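Local atomic coordinates of phosphodiesterase (Salpingoeca rosetta, PDB entry 7D7P), a protein that belongs to the 3'5'-cyclic nucleotide phosphodiesterase family of the HD superfamily, with an all-alpha fold that holds a zinc ion and a magnesium ion. Residues H179-L182 and A183-L187; N216-M219 and A220-H223. One frame throughout, in Å; residues are numbered along the deposited sequence.

Contact 1 of 2, residues H179-L182 and A183-L187; sequences HSHL and AFEIL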
ATOM      1  N   HIS A 179     -30.477   2.669  12.795  1.00 17.82           N
ATOM      2  CA  HIS A 179     -30.789   1.489  11.995  1.00 14.56           C
ATOM      3  C   HIS A 179     -31.287   0.352  12.877  1.00 15.01           C
ATOM      4  O   HIS A 179     -32.311  -0.277  12.585  1.00 14.82           O
ATOM      5  CB  HIS A 179     -29.556   1.044  11.204  1.00 15.69           C
ATOM      6  CG  HIS A 179     -28.974   2.108  10.327  1.00 14.74           C
ATOM      7  ND1 HIS A 179     -29.749   3.020   9.643  1.00 14.34           N
ATOM      8  CD2 HIS A 179     -27.688   2.402  10.019  1.00 10.19           C
ATOM      9  CE1 HIS A 179     -28.964   3.831   8.954  1.00 16.01           C
ATOM     10  NE2 HIS A 179     -27.709   3.477   9.165  1.00 14.58           N
ATOM     11  N   SER A 180     -30.566   0.077  13.968  1.00 14.78           N
ATOM     12  CA  SER A 180     -30.924  -1.031  14.846  1.00 12.15           C
ATOM     13  C   SER A 180     -32.281  -0.803  15.498  1.00 14.24           C
ATOM     14  O   SER A 180     -33.072  -1.743  15.650  1.00 15.15           O
ATOM     15  CB  SER A 180     -29.837  -1.223  15.903  1.00 12.51           C
ATOM     16  OG  SER A 180     -30.135  -2.317  16.757  1.00 14.52           O
ATOM     17  N   HIS A 181     -32.571   0.442  15.885  1.00 15.04           N
ATOM     18  CA  HIS A 181     -33.875   0.765  16.458  1.00 16.94           C
ATOM     19  C   HIS A 181     -35.002   0.432  15.484  1.00 17.72           C
ATOM     20  O   HIS A 181     -35.973  -0.241  15.848  1.00 15.08           O
ATOM     21  CB  HIS A 181     -33.919   2.241  16.854  1.00 16.40           C
ATOM     22  CG  HIS A 181     -35.299   2.753  17.137  1.00 20.42           C
ATOM     23  ND1 HIS A 181     -35.719   4.006  16.752  1.00 13.84           N
ATOM     24  CD2 HIS A 181     -36.351   2.180  17.771  1.00 16.42           C
ATOM     25  CE1 HIS A 181     -36.974   4.184  17.130  1.00 18.48           C
ATOM     26  NE2 HIS A 181     -37.380   3.091  17.750  1.00 16.98           N
ATOM     27  N   LEU A 182     -34.891   0.902  14.238  1.00 14.66           N
ATOM     28  CA  LEU A 182     -35.935   0.631  13.255  1.00 16.34           C
ATOM     29  C   LEU A 182     -36.011  -0.849  12.905  1.00 17.90           C
ATOM     30  O   LEU A 182     -37.084  -1.341  12.535  1.00 13.28           O
ATOM     31  CB  LEU A 182     -35.707   1.461  11.991  1.00 13.39           C
ATOM     32  CG  LEU A 182     -35.860   2.974  12.136  1.00 20.24           C
ATOM     33  CD1 LEU A 182     -35.670   3.649  10.796  1.00 18.72           C
ATOM     34  CD2 LEU A 182     -37.217   3.322  12.724  1.00 23.06           C
ATOM     35  N   ALA A 183     -34.891  -1.569  13.008  1.00 13.72           N
ATOM     36  CA  ALA A 183     -34.913  -3.005  12.751  1.00 14.31           C
ATOM     37  C   ALA A 183     -35.899  -3.710  13.671  1.00 17.59           C
ATOM     38  O   ALA A 183     -36.633  -4.609  13.240  1.00 19.10           O
ATOM     39  CB  ALA A 183     -33.512  -3.591  12.920  1.00 17.66           C
ATOM     40  N   PHE A 184     -35.942  -3.308  14.939  1.00 10.41           N
ATOM     41  CA  PHE A 184     -36.840  -3.940  15.895  1.00 22.21           C
ATOM     42  C   PHE A 184     -38.236  -3.337  15.862  1.00 21.07           C
ATOM     43  O   PHE A 184     -39.213  -4.044  16.129  1.00 21.06           O
ATOM     44  CB  PHE A 184     -36.241  -3.855  17.303  1.00 19.11           C
ATOM     45  CG  PHE A 184     -35.046  -4.753  17.498  1.00 19.06           C
ATOM     46  CD1 PHE A 184     -35.214  -6.095  17.796  1.00 20.70           C
ATOM     47  CD2 PHE A 184     -33.759  -4.260  17.353  1.00 17.72           C
ATOM     48  CE1 PHE A 184     -34.122  -6.927  17.961  1.00 17.30           C
ATOM     49  CE2 PHE A 184     -32.660  -5.085  17.518  1.00 18.56           C
ATOM     50  CZ  PHE A 184     -32.843  -6.423  17.823  1.00 18.34           C
ATOM     51  N   GLU A 185     -38.353  -2.053  15.514  1.00 11.55           N
ATOM     52  CA  GLU A 185     -39.672  -1.457  15.329  1.00 13.94           C
ATOM     53  C   GLU A 185     -40.414  -2.128  14.182  1.00 21.75           C
ATOM     54  O   GLU A 185     -41.629  -2.348  14.259  1.00 20.88           O
ATOM     55  CB  GLU A 185     -39.534   0.046  15.078  1.00 18.24           C
ATOM     56  CG  GLU A 185     -40.740   0.862  15.508  1.00 38.47           C
ATOM     57  CD  GLU A 185     -40.832   1.022  17.014  1.00 29.87           C
ATOM     58  OE1 GLU A 185     -39.775   1.126  17.673  1.00 32.10           O
ATOM     59  OE2 GLU A 185     -41.964   1.048  17.539  1.00 40.06           O
ATOM     60  N   ILE A 186     -39.696  -2.469  13.111  1.00 14.32           N
ATOM     61  CA  ILE A 186     -40.308  -3.190  12.001  1.00 23.08           C
ATOM     62  C   ILE A 186     -40.589  -4.633  12.395  1.00 28.53           C
ATOM     63  O   ILE A 186     -41.665  -5.175  12.109  1.00 30.31           O
ATOM     64  CB  ILE A 186     -39.401  -3.115  10.758  1.00 20.98           C
ATOM     65  CG1 ILE A 186     -39.393  -1.700  10.179  1.00 18.01           C
ATOM     66  CG2 ILE A 186     -39.834  -4.136   9.707  1.00 23.66           C
ATOM     67  CD1 ILE A 186     -38.292  -1.478   9.167  1.00 19.67           C
ATOM     68  N   LEU A 187     -39.634  -5.269  13.076  1.00 29.78           N
ATOM     69  CA  LEU A 187     -39.722  -6.697  13.361  1.00 24.27           C
ATOM     70  C   LEU A 187     -40.811  -7.001  14.382  1.00 29.85           C
ATOM     71  O   LEU A 187     -41.618  -7.918  14.189  1.00 42.77           O
ATOM     72  CB  LEU A 187     -38.366  -7.205  13.853  1.00 20.34           C
ATOM     73  CG  LEU A 187     -38.197  -8.713  13.988  1.00 27.72           C
ATOM     74  CD1 LEU A 187     -38.325  -9.367  12.626  1.00 24.63           C
ATOM     75  CD2 LEU A 187     -36.858  -9.046  14.630  1.00 30.21           C
TER
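Ser180 and Phe184 meet one turn apart on the buried flank of helix 174-187, where the packing is tight. The CD2 corner of the phenyl ring lies 3.1 Å from Ser180 O, which approaches it at the edge, near the ring plane. Ser180 OG lies in that plane too, 3.8 Å from Phe184 CE2. With CG anti to its own carbonyl carbon (chi1 -71°), Phe184 swings its ring back toward the preceding turn, so that the edge faces these oxygens. Beyond the turn the ring packs on Ile210 and Ile211 of helix 200-215 and takes part in a cation-pi contact with Arg207. A small serine suits this flank, since it fits beside the ring and still touches Ile211 and Ile214.

The frame is an ordinary alpha-helix of the all-helical phosphodiesterase domain, with i to i+4 bonds such as Ala183 N to His179 O at 2.9 Å and Ile186 N to Leu182 O, also 2.9 Å. Phe184 N reaches Ser180 O only weakly, at 3.3 Å. Ala183, small and buried, sets its CB 3.3 Å from Ser180 O. Ile186 rests CG1 against Leu182 O and turns its branched chain to Trp93 and Lys96 of helix 87-99.

The solvent side is looser. His181 and Glu185 are exposed, as suits polar side chains, and their four-residue spacing puts them on one helix face. They run side by side with ring and carboxylate planes 74° apart, and a weak, strongly bent bond joins His181 NE2 to Glu185 OE1 at 3.1 Å (N-H...O 126°). A bend at chi2 of Glu185 brings its carboxylate back toward the imidazole. Between the same residues, Glu185 N makes the much straighter backbone bond to His181 O, 3.0 Å long.

Contact 2 of 2, residues N216-M219 and A220-H223; sequences NTDM and ATHH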
ATOM      1  N   ASN A 216     -21.527  -2.458  15.065  1.00 15.27           N
ATOM      2  CA  ASN A 216     -20.160  -2.641  14.598  1.00 18.08           C
ATOM      3  C   ASN A 216     -20.000  -2.389  13.103  1.00 15.44           C
ATOM      4  O   ASN A 216     -18.881  -2.506  12.591  1.00 19.68           O
ATOM      5  CB  ASN A 216     -19.663  -4.044  14.952  1.00 16.70           C
ATOM      6  CG  ASN A 216     -18.954  -4.082  16.294  1.00 25.70           C
ATOM      7  OD1 ASN A 216     -17.824  -3.610  16.424  1.00 22.43           O
ATOM      8  ND2 ASN A 216     -19.621  -4.632  17.303  1.00 13.62           N
ATOM      9  N   THR A 217     -21.073  -2.042  12.389  1.00 18.41           N
ATOM     10  CA  THR A 217     -20.914  -1.540  11.030  1.00 17.11           C
ATOM     11  C   THR A 217     -20.494  -0.077  11.004  1.00 19.16           C
ATOM     12  O   THR A 217     -20.234   0.458   9.921  1.00 22.54           O
ATOM     13  CB  THR A 217     -22.203  -1.721  10.221  1.00 12.79           C
ATOM     14  OG1 THR A 217     -23.252  -0.932  10.793  1.00 20.10           O
ATOM     15  CG2 THR A 217     -22.621  -3.190  10.195  1.00 16.69           C
ATOM     16  N   ASP A 218     -20.432   0.573  12.165  1.00 15.05           N
ATOM     17  CA  ASP A 218     -19.898   1.923  12.267  1.00 22.73           C
ATOM     18  C   ASP A 218     -18.419   1.917  11.901  1.00 22.26           C
ATOM     19  O   ASP A 218     -17.609   1.273  12.574  1.00 22.27           O
ATOM     20  CB  ASP A 218     -20.108   2.455  13.688  1.00 19.96           C
ATOM     21  CG  ASP A 218     -19.683   3.911  13.851  1.00 26.23           C
ATOM     22  OD1 ASP A 218     -19.184   4.515  12.878  1.00 22.95           O
ATOM     23  OD2 ASP A 218     -19.857   4.456  14.962  1.00 29.44           O
ATOM     24  N   MET A 219     -18.075   2.635  10.829  1.00 21.88           N
ATOM     25  CA  MET A 219     -16.690   2.670  10.368  1.00 19.78           C
ATOM     26  C   MET A 219     -15.741   3.178  11.446  1.00 24.09           C
ATOM     27  O   MET A 219     -14.549   2.846  11.428  1.00 22.98           O
ATOM     28  CB  MET A 219     -16.577   3.538   9.114  1.00 30.03           C
ATOM     29  CG  MET A 219     -17.395   3.040   7.928  1.00 35.08           C
ATOM     30  SD  MET A 219     -16.978   1.354   7.439  1.00 48.38           S
ATOM     31  CE  MET A 219     -15.201   1.491   7.241  1.00 33.22           C
ATOM     32  N   ALA A 220     -16.245   3.972  12.395  1.00 24.86           N
ATOM     33  CA  ALA A 220     -15.423   4.454  13.498  1.00 21.97           C
ATOM     34  C   ALA A 220     -14.928   3.335  14.406  1.00 25.16           C
ATOM     35  O   ALA A 220     -14.013   3.570  15.202  1.00 36.51           O
ATOM     36  CB  ALA A 220     -16.208   5.478  14.324  1.00 25.29           C
ATOM     37  N   THR A 221     -15.500   2.136  14.312  1.00 18.97           N
ATOM     38  CA  THR A 221     -15.053   0.990  15.091  1.00 20.15           C
ATOM     39  C   THR A 221     -14.243  -0.003  14.265  1.00 21.93           C
ATOM     40  O   THR A 221     -13.952  -1.103  14.747  1.00 25.92           O
ATOM     41  CB  THR A 221     -16.253   0.281  15.728  1.00 25.81           C
ATOM     42  OG1 THR A 221     -17.016  -0.381  14.712  1.00 26.96           O
ATOM     43  CG2 THR A 221     -17.146   1.282  16.452  1.00 20.63           C
ATOM     44  N   HIS A 222     -13.868   0.362  13.036  1.00 18.40           N
ATOM     45  CA  HIS A 222     -13.116  -0.546  12.175  1.00 20.13           C
ATOM     46  C   HIS A 222     -11.746  -0.868  12.768  1.00 29.55           C
ATOM     47  O   HIS A 222     -11.344  -2.036  12.831  1.00 25.24           O
ATOM     48  CB  HIS A 222     -12.977   0.062  10.777  1.00 18.68           C
ATOM     49  CG  HIS A 222     -12.015  -0.665   9.888  1.00 25.48           C
ATOM     50  ND1 HIS A 222     -12.412  -1.647   9.004  1.00 21.59           N
ATOM     51  CD2 HIS A 222     -10.674  -0.548   9.739  1.00 15.31           C
ATOM     52  CE1 HIS A 222     -11.358  -2.105   8.354  1.00 23.29           C
ATOM     53  NE2 HIS A 222     -10.289  -1.456   8.784  1.00 20.84           N
ATOM     54  N   HIS A 223     -11.022   0.159  13.222  1.00 27.18           N
ATOM     55  CA  HIS A 223      -9.656  -0.040  13.702  1.00 33.24           C
ATOM     56  C   HIS A 223      -9.621  -0.920  14.950  1.00 30.59           C
ATOM     57  O   HIS A 223      -8.727  -1.761  15.096  1.00 29.02           O
ATOM     58  CB  HIS A 223      -9.000   1.318  13.975  1.00 28.82           C
ATOM     59  CG  HIS A 223      -7.530   1.243  14.256  1.00 42.49           C
ATOM     60  ND1 HIS A 223      -6.586   1.062  13.265  1.00 44.99           N
ATOM     61  CD2 HIS A 223      -6.841   1.329  15.418  1.00 41.92           C
ATOM     62  CE1 HIS A 223      -5.381   1.040  13.806  1.00 47.82           C
ATOM     63  NE2 HIS A 223      -5.508   1.198  15.112  1.00 46.02           N
TER
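Two consecutive i to i+3 backbone bonds, Thr221 N to Asp218 O at 2.9 Å and His222 N to Met219 O at 3.0 Å, wind the chain through 3-10 turns into the start of helix 222-234.

The two donors of Thr221 reach the Asp218 carbonyl differently. OG1, 2.8 Å from Asp218 O, sits in the carbonyl plane, whereas the amide comes in from above it, 45° out. Threonine suits the place because its hydroxyl, set between its own backbone N and carbonyl carbon (chi1 70°), is carried straight back to the oxygen three residues earlier. The methyl CG2 meanwhile lies 4.2 Å from Asp218 CB. The Asn216 and Thr221 side chains cross at about a right angle, with Asn216 OD1 3.7 Å from Thr221 OG1; the Asn216 amide is held by Asn212 O and the Lys225 amino group.

Asp218 supplies a second grip through its side chain. OD1 accepts the amide of Ala220 at 3.0 Å, met from above the carboxylate plane, 63° out of it. With CG anti to the backbone N, the carboxylate curls forward over the turn, and its other oxygen, OD2, is hydrogen-bonded to Ser173 OG. The Ala220 methyl touches the same carboxylate, its CB 3.4 Å from Asp218 OD1.

Met219 folds at chi2 and chi3, touching His257, while buried His222 turns its ring away from the turn and hydrogen-bonds His257 NE2 through ND1. Asp218 to Ala220 form an Asx turn laid over a 3-10 turn, which delivers the chain to Thr221 at the N-cap position, although the side chain of Thr221 makes no capping bond to the helix.

In the fold
Contacts 1 and 2 follow one another along the chain, their centres about 20 Å apart and their nearest atoms about 6 Å apart, without touching. Helix 174-187 nevertheless joins them: Thr217 and Asp218 of contact 2 rest on Glu176 of that helix, while Ser180 of contact 1 packs on helix 200-215, which leads into residues 216-219. Each contact brings a few side chains near the metal centre. The His179 side chain lies about 4 Å from the magnesium ion and touches Asp147, a zinc ligand; that of Met219 is about 7 Å from the magnesium, and Thr217 touches Asp260, another zinc ligand. His111 and His146 complete the protein ligands of the zinc.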